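Local atomic coordinates of pilin, type IV (Thermus thermophilus, PDB entry 4BHR), a protein that probably serves as a pilin subunit that assembles into type IV pili, the chain here being its soluble periplasmic domain without the N-terminal transmembrane segment. Residues Y10-A15 with V75-S80; A17-R22 with V59-T64. One frame throughout, in Å; residues are numbered along the deposited sequence.

In the fold
From the N terminus the chain first forms helix 6-20, which takes part in both contacts. Residues 10-15 belong to interaction 1. Residues 17-22, the last turn of the helix and the start of the following loop, belong to interaction 2. The chain then runs through loops and strands 34-35 and 47-54 before residues 59-64 return to the helix end and close interaction 2. Strand 74-78 follows and closes interaction 1, so the loop of interaction 2 is nested inside that of interaction 1. Strands 61-67 and 74-78 are antiparallel neighbours in one sheet. Both contacts therefore lay the helix on the same sheet, and Ser79 and Phe61 join their sheet sides by hydrogen bonding.

Interaction 1 of 2, residues Y10-A15 with V75-S80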
ATOM      1  N   TYR A  10       0.069   8.628   3.739  1.00 18.90           N
ATOM      2  CA  TYR A  10      -1.049   7.721   3.580  1.00 18.54           C
ATOM      3  C   TYR A  10      -0.583   6.351   3.058  1.00 18.80           C
ATOM      4  O   TYR A  10      -1.017   5.335   3.565  1.00 17.86           O
ATOM      5  CB  TYR A  10      -2.077   8.298   2.621  1.00 19.55           C
ATOM      6  CG  TYR A  10      -3.291   7.396   2.414  1.00 18.34           C
ATOM      7  CD1 TYR A  10      -4.229   7.214   3.423  1.00 17.65           C
ATOM      8  CD2 TYR A  10      -3.483   6.724   1.214  1.00 17.49           C
ATOM      9  CE1 TYR A  10      -5.338   6.418   3.231  1.00 18.48           C
ATOM     10  CE2 TYR A  10      -4.595   5.904   1.020  1.00 18.08           C
ATOM     11  CZ  TYR A  10      -5.531   5.773   2.021  1.00 18.29           C
ATOM     12  OH  TYR A  10      -6.631   4.975   1.833  1.00 18.05           O
ATOM     13  N   VAL A  11       0.283   6.347   2.047  1.00 18.55           N
ATOM     14  CA  VAL A  11       0.800   5.094   1.488  1.00 16.64           C
ATOM     15  C   VAL A  11       1.522   4.250   2.535  1.00 17.41           C
ATOM     16  O   VAL A  11       1.294   3.019   2.640  1.00 15.99           O
ATOM     17  CB  VAL A  11       1.659   5.353   0.229  1.00 17.99           C
ATOM     18  CG1 VAL A  11       2.591   4.214  -0.063  1.00 17.95           C
ATOM     19  CG2 VAL A  11       0.745   5.724  -0.950  1.00 16.56           C
ATOM     20  N   ARG A  12       2.340   4.904   3.373  1.00 16.15           N
ATOM     21  CA  ARG A  12       3.109   4.191   4.357  1.00 18.19           C
ATOM     22  C   ARG A  12       2.178   3.671   5.446  1.00 16.69           C
ATOM     23  O   ARG A  12       2.370   2.565   5.950  1.00 17.12           O
ATOM     24  CB  ARG A  12       4.211   5.079   4.939  1.00 19.83           C
ATOM     25  CG  ARG A  12       5.181   4.325   5.867  1.00 23.31           C
ATOM     26  CD  ARG A  12       5.922   3.240   5.129  1.00 22.39           C
ATOM     27  NE  ARG A  12       6.789   2.384   5.961  1.00 23.97           N
ATOM     28  CZ  ARG A  12       6.349   1.332   6.630  1.00 24.77           C
ATOM     29  NH1 ARG A  12       5.045   1.035   6.645  1.00 24.89           N
ATOM     30  NH2 ARG A  12       7.200   0.599   7.319  1.00 26.06           N
ATOM     31  N   ASN A  13       1.175   4.482   5.817  1.00 16.65           N
ATOM     32  CA  ASN A  13       0.225   4.076   6.808  1.00 17.79           C
ATOM     33  C   ASN A  13      -0.668   2.908   6.319  1.00 15.98           C
ATOM     34  O   ASN A  13      -0.991   1.987   7.083  1.00 16.87           O
ATOM     35  CB  ASN A  13      -0.599   5.281   7.297  1.00 19.09           C
ATOM     36  CG  ASN A  13       0.265   6.352   8.003  1.00 23.61           C
ATOM     37  OD1 ASN A  13       1.355   6.087   8.563  1.00 23.55           O
ATOM     38  ND2 ASN A  13      -0.220   7.589   7.957  1.00 28.99           N
ATOM     39  N   VAL A  14      -1.003   2.902   5.027  1.00 15.06           N
ATOM     40  CA  VAL A  14      -1.715   1.771   4.428  1.00 14.09           C
ATOM     41  C   VAL A  14      -0.856   0.526   4.529  1.00 13.86           C
ATOM     42  O   VAL A  14      -1.331  -0.565   4.872  1.00 13.17           O
ATOM     43  CB  VAL A  14      -2.121   2.046   2.970  1.00 13.59           C
ATOM     44  CG1 VAL A  14      -2.574   0.756   2.272  1.00 14.47           C
ATOM     45  CG2 VAL A  14      -3.232   3.069   2.902  1.00 15.17           C
ATOM     46  N   ALA A  15       0.420   0.668   4.207  1.00 14.62           N
ATOM     47  CA  ALA A  15       1.329  -0.486   4.316  1.00 14.53           C
ATOM     48  C   ALA A  15       1.420  -1.066   5.737  1.00 16.55           C
ATOM     49  O   ALA A  15       1.313  -2.269   5.920  1.00 16.28           O
ATOM     50  CB  ALA A  15       2.721  -0.120   3.779  1.00 14.67           C
ATOM     51  N   VAL A  75       3.131   7.346  -6.216  1.00 19.37           N
ATOM     52  CA  VAL A  75       4.074   6.983  -5.213  1.00 17.74           C
ATOM     53  C   VAL A  75       3.691   5.563  -4.772  1.00 16.26           C
ATOM     54  O   VAL A  75       2.506   5.234  -4.745  1.00 17.59           O
ATOM     55  CB  VAL A  75       4.059   7.954  -4.037  1.00 20.01           C
ATOM     56  CG1 VAL A  75       2.620   8.251  -3.576  1.00 21.33           C
ATOM     57  CG2 VAL A  75       4.978   7.466  -2.916  1.00 20.33           C
ATOM     58  N   SER A  76       4.707   4.778  -4.524  1.00 16.56           N
ATOM     59  CA  SER A  76       4.613   3.326  -4.232  1.00 18.26           C
ATOM     60  C   SER A  76       5.387   2.964  -3.046  1.00 17.19           C
ATOM     61  O   SER A  76       6.355   3.632  -2.739  1.00 17.67           O
ATOM     62  CB  SER A  76       5.322   2.564  -5.347  1.00 19.70           C
ATOM     63  OG  SER A  76       4.311   1.934  -5.969  1.00 27.86           O
ATOM     64  N   PHE A  77       4.965   1.920  -2.326  1.00 16.21           N
ATOM     65  CA  PHE A  77       5.783   1.407  -1.250  1.00 15.83           C
ATOM     66  C   PHE A  77       5.791  -0.106  -1.374  1.00 17.07           C
ATOM     67  O   PHE A  77       4.743  -0.705  -1.509  1.00 16.49           O
ATOM     68  CB  PHE A  77       5.263   1.839   0.138  1.00 16.96           C
ATOM     69  CG  PHE A  77       6.043   1.236   1.250  1.00 18.80           C
ATOM     70  CD1 PHE A  77       5.700  -0.036   1.738  1.00 20.14           C
ATOM     71  CD2 PHE A  77       7.097   1.933   1.841  1.00 20.48           C
ATOM     72  CE1 PHE A  77       6.410  -0.586   2.805  1.00 20.90           C
ATOM     73  CE2 PHE A  77       7.787   1.405   2.898  1.00 21.52           C
ATOM     74  CZ  PHE A  77       7.447   0.122   3.367  1.00 21.49           C
ATOM     75  N   ASP A  78       6.974  -0.713  -1.381  1.00 15.84           N
ATOM     76  CA  ASP A  78       7.133  -2.181  -1.631  1.00 17.64           C
ATOM     77  C   ASP A  78       7.647  -2.802  -0.370  1.00 17.35           C
ATOM     78  O   ASP A  78       8.703  -2.420   0.123  1.00 19.17           O
ATOM     79  CB  ASP A  78       8.145  -2.378  -2.793  1.00 19.49           C
ATOM     80  CG  ASP A  78       8.359  -3.852  -3.162  1.00 21.60           C
ATOM     81  OD1 ASP A  78       7.903  -4.741  -2.409  1.00 20.44           O
ATOM     82  OD2 ASP A  78       8.976  -4.105  -4.221  1.00 23.68           O
ATOM     83  N   SER A  79       6.825  -3.656   0.283  1.00 17.77           N
ATOM     84  CA  SER A  79       7.212  -4.156   1.601  1.00 15.70           C
ATOM     85  C   SER A  79       8.419  -5.046   1.513  1.00 16.69           C
ATOM     86  O   SER A  79       9.076  -5.303   2.501  1.00 16.92           O
ATOM     87  CB  SER A  79       6.075  -4.962   2.235  1.00 17.36           C
ATOM     88  OG  SER A  79       5.802  -6.153   1.527  1.00 16.38           O
ATOM     89  N   SER A  80       8.706  -5.515   0.305  1.00 16.40           N
ATOM     90  CA  SER A  80       9.818  -6.448   0.120  1.00 17.96           C
ATOM     91  C   SER A  80      11.153  -5.716   0.226  1.00 21.06           C
ATOM     92  O   SER A  80      12.161  -6.336   0.535  1.00 21.31           O
ATOM     93  CB  SER A  80       9.706  -7.204  -1.208  1.00 18.49           C
ATOM     94  OG  SER A  80      10.283  -6.467  -2.259  1.00 21.77           O
TER
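This contact is part of the pilin fold, in which a long N-terminal helix packs on an antiparallel sheet. Helix 10-15 crosses strand 75-78 at -27°, with the short axes 8.4 Å apart. Val11, Arg12 and Ala15 meet Val75 and Phe77, and no hydrogen bond crosses between the segments. Val11 points at the strand and straddles two of its residues. Its CG1, anti to the backbone N, lies 3.6 Å from Phe77 CB. Its CG2 touches Val75 CG1 at 4.1 Å. Phe77 points toward the helix, its CG anti to the backbone N, carrying the ring in between Ala15 and Arg12. Ala15 CB packs 3.6 Å from Phe77 CD1. Phe84, on strand 83-87, meets the Phe77 ring edge-to-face and also touches Val11 and Arg12.

At the end of the strand, Asp78 OD1 accepts from Ser80 N in an Asx turn, and from Ser80 OG. Arg12 closes the partly exposed side of the contact. Its chain bends at chi2 (62°) and brings CD over one face of the Phe77 ring, with NE 3.4 Å from Phe77 CE2. The guanidinium follows obliquely, its plane 32° from the ring. Arg12 CD makes a CH-pi contact, 3.9 Å from the Phe77 ring centroid.

Interaction 2 of 2, residues A17-R22 with V59-T64; sequences AVEAER and VNFTVT
Apolar packing comes from Val18 and Phe61, which meet tip to tip. Val18 CG1, anti to the backbone N, sits over the centre of one face of the Phe61 ring. This is a CH-pi contact, with Val18 CG1 3.6 Å from the Phe61 ring centroid and only 7° off the ring normal. The Phe61 ring is swung in between its own backbone N and carbonyl carbon (chi1 55°), which presents its face to Val18. Val52 of strand 47-54 touches both side chains.

The polar part lies beside the ring. Glu19 OE1 reaches the ring edge, 3.7 Å from Phe61 CE2. The same carboxylate is gripped side-on by Arg22. Arg22 NH2 bonds the syn lone pair of Glu19 OE1 at 2.9 Å. Arg22 NE completes the salt bridge to Glu19 OE2 at 2.8 Å, met from above the carboxylate plane.

In the pilin fold this is where helix 6-20 ends and the chain leaves for the loop, facing the start of strand 61-67.

Arg22 also binds the backbone. Its chain bends at chi3 (-70°), and the guanidinium turns its end to Val59 O. Arg22 NH1 and NH2 both donate to this one oxygen, each at 2.8 Å, and the oxygen lies in the guanidinium plane. Because they share it, both bonds are bent. Arg22 NH1 also bonds Gly27 O. An alanine in place of Arg22 would remove the guanidinium and would probably loosen the turn after the helix from the Val59 and Gly27 carbonyls, and cost Glu19 its salt bridge.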
ATOM      1  N   ALA A  17      -0.987  -0.868   7.969  1.00 18.35           N
ATOM      2  CA  ALA A  17      -2.275  -1.495   8.181  1.00 17.82           C
ATOM      3  C   ALA A  17      -2.418  -2.853   7.490  1.00 17.94           C
ATOM      4  O   ALA A  17      -3.049  -3.766   8.017  1.00 19.08           O
ATOM      5  CB  ALA A  17      -3.403  -0.537   7.769  1.00 17.10           C
ATOM      6  N   VAL A  18      -1.846  -3.005   6.297  1.00 17.08           N
ATOM      7  CA  VAL A  18      -1.887  -4.283   5.600  1.00 15.84           C
ATOM      8  C   VAL A  18      -1.028  -5.287   6.368  1.00 15.78           C
ATOM      9  O   VAL A  18      -1.442  -6.429   6.544  1.00 16.49           O
ATOM     10  CB  VAL A  18      -1.310  -4.143   4.140  1.00 14.62           C
ATOM     11  CG1 VAL A  18      -1.148  -5.535   3.491  1.00 17.15           C
ATOM     12  CG2 VAL A  18      -2.127  -3.205   3.268  1.00 15.05           C
ATOM     13  N   GLU A  19       0.143  -4.852   6.836  1.00 17.12           N
ATOM     14  CA  GLU A  19       1.072  -5.747   7.516  1.00 19.53           C
ATOM     15  C   GLU A  19       0.407  -6.262   8.802  1.00 21.64           C
ATOM     16  O   GLU A  19       0.581  -7.427   9.184  1.00 20.85           O
ATOM     17  CB  GLU A  19       2.403  -5.043   7.774  1.00 22.50           C
ATOM     18  CG  GLU A  19       3.437  -5.879   8.498  1.00 24.51           C
ATOM     19  CD  GLU A  19       3.805  -7.144   7.743  1.00 26.91           C
ATOM     20  OE1 GLU A  19       4.019  -7.093   6.505  1.00 27.48           O
ATOM     21  OE2 GLU A  19       3.882  -8.184   8.402  1.00 25.18           O
ATOM     22  N   ALA A  20      -0.408  -5.387   9.405  1.00 21.28           N
ATOM     23  CA  ALA A  20      -1.126  -5.693  10.646  1.00 22.49           C
ATOM     24  C   ALA A  20      -2.227  -6.741  10.419  1.00 24.07           C
ATOM     25  O   ALA A  20      -2.681  -7.395  11.383  1.00 24.06           O
ATOM     26  CB  ALA A  20      -1.692  -4.407  11.234  1.00 20.94           C
ATOM     27  N   GLU A  21      -2.634  -6.961   9.167  1.00 20.20           N
ATOM     28  CA  GLU A  21      -3.622  -7.983   8.798  1.00 21.73           C
ATOM     29  C   GLU A  21      -2.995  -9.349   8.459  1.00 20.68           C
ATOM     30  O   GLU A  21      -3.714 -10.300   8.150  1.00 22.78           O
ATOM     31  CB  GLU A  21      -4.482  -7.530   7.626  1.00 22.81           C
ATOM     32  CG  GLU A  21      -5.302  -6.299   7.969  1.00 25.31           C
ATOM     33  CD  GLU A  21      -6.247  -6.579   9.112  1.00 32.51           C
ATOM     34  OE1 GLU A  21      -6.960  -7.634   9.082  1.00 33.51           O
ATOM     35  OE2 GLU A  21      -6.267  -5.755  10.051  1.00 32.19           O
ATOM     36  N   ARG A  22      -1.661  -9.437   8.490  1.00 20.17           N
ATOM     37  CA  ARG A  22      -1.002 -10.719   8.212  1.00 20.57           C
ATOM     38  C   ARG A  22      -1.464 -11.753   9.247  1.00 21.67           C
ATOM     39  O   ARG A  22      -1.518 -11.421  10.414  1.00 24.66           O
ATOM     40  CB  ARG A  22       0.507 -10.544   8.268  1.00 21.36           C
ATOM     41  CG  ARG A  22       1.270 -11.699   7.641  1.00 22.76           C
ATOM     42  CD  ARG A  22       2.785 -11.471   7.720  1.00 23.42           C
ATOM     43  NE  ARG A  22       3.296 -10.387   6.854  1.00 21.85           N
ATOM     44  CZ  ARG A  22       3.541 -10.513   5.538  1.00 21.65           C
ATOM     45  NH1 ARG A  22       3.308 -11.679   4.906  1.00 20.74           N
ATOM     46  NH2 ARG A  22       4.017  -9.465   4.850  1.00 20.56           N
ATOM     47  N   VAL A  59       4.668 -13.270  -0.192  1.00 18.85           N
ATOM     48  CA  VAL A  59       4.880 -12.805   1.185  1.00 16.10           C
ATOM     49  C   VAL A  59       4.672 -11.288   1.329  1.00 15.78           C
ATOM     50  O   VAL A  59       4.147 -10.810   2.351  1.00 15.90           O
ATOM     51  CB  VAL A  59       6.309 -13.185   1.663  1.00 16.56           C
ATOM     52  CG1 VAL A  59       6.658 -12.531   2.990  1.00 18.95           C
ATOM     53  CG2 VAL A  59       6.387 -14.721   1.801  1.00 17.67           C
ATOM     54  N   ASN A  60       5.178 -10.557   0.348  1.00 15.64           N
ATOM     55  CA  ASN A  60       5.193  -9.089   0.377  1.00 16.05           C
ATOM     56  C   ASN A  60       4.115  -8.487  -0.476  1.00 14.80           C
ATOM     57  O   ASN A  60       3.422  -9.208  -1.241  1.00 15.78           O
ATOM     58  CB  ASN A  60       6.603  -8.629  -0.059  1.00 15.98           C
ATOM     59  CG  ASN A  60       7.613  -8.825   1.027  1.00 15.94           C
ATOM     60  OD1 ASN A  60       7.530  -8.175   2.078  1.00 18.47           O
ATOM     61  ND2 ASN A  60       8.601  -9.744   0.817  1.00 15.87           N
ATOM     62  N   PHE A  61       3.965  -7.162  -0.362  1.00 13.46           N
ATOM     63  CA  PHE A  61       2.895  -6.469  -1.094  1.00 13.73           C
ATOM     64  C   PHE A  61       3.408  -5.107  -1.541  1.00 12.98           C
ATOM     65  O   PHE A  61       4.425  -4.599  -1.052  1.00 14.93           O
ATOM     66  CB  PHE A  61       1.633  -6.301  -0.201  1.00 13.89           C
ATOM     67  CG  PHE A  61       1.930  -5.601   1.111  1.00 14.36           C
ATOM     68  CD1 PHE A  61       1.850  -4.201   1.170  1.00 14.92           C
ATOM     69  CD2 PHE A  61       2.296  -6.305   2.259  1.00 13.89           C
ATOM     70  CE1 PHE A  61       2.167  -3.513   2.358  1.00 15.26           C
ATOM     71  CE2 PHE A  61       2.616  -5.636   3.433  1.00 14.44           C
ATOM     72  CZ  PHE A  61       2.545  -4.238   3.493  1.00 14.21           C
ATOM     73  N   THR A  62       2.678  -4.497  -2.429  1.00 13.55           N
ATOM     74  CA  THR A  62       3.010  -3.133  -2.919  1.00 14.69           C
ATOM     75  C   THR A  62       1.759  -2.267  -2.803  1.00 14.67           C
ATOM     76  O   THR A  62       0.665  -2.648  -3.231  1.00 13.98           O
ATOM     77  CB  THR A  62       3.474  -3.146  -4.392  1.00 16.54           C
ATOM     78  OG1 THR A  62       4.666  -3.952  -4.512  1.00 18.44           O
ATOM     79  CG2 THR A  62       3.833  -1.695  -4.894  1.00 17.34           C
ATOM     80  N   VAL A  63       1.932  -1.067  -2.244  1.00 13.24           N
ATOM     81  CA  VAL A  63       0.849  -0.100  -2.143  1.00 13.28           C
ATOM     82  C   VAL A  63       1.149   0.982  -3.147  1.00 14.92           C
ATOM     83  O   VAL A  63       2.276   1.528  -3.144  1.00 15.41           O
ATOM     84  CB  VAL A  63       0.844   0.558  -0.716  1.00 12.87           C
ATOM     85  CG1 VAL A  63      -0.358   1.514  -0.599  1.00 13.69           C
ATOM     86  CG2 VAL A  63       0.756  -0.520   0.345  1.00 13.65           C
ATOM     87  N   THR A  64       0.173   1.293  -3.996  1.00 16.05           N
ATOM     88  CA  THR A  64       0.396   2.301  -5.032  1.00 17.23           C
ATOM     89  C   THR A  64      -0.698   3.351  -5.077  1.00 15.12           C
ATOM     90  O   THR A  64      -1.864   3.020  -5.149  1.00 16.72           O
ATOM     91  CB  THR A  64       0.459   1.640  -6.415  1.00 17.78           C
ATOM     92  OG1 THR A  64       1.497   0.646  -6.418  1.00 20.39           O
ATOM     93  CG2 THR A  64       0.795   2.749  -7.460  1.00 21.32           C
TER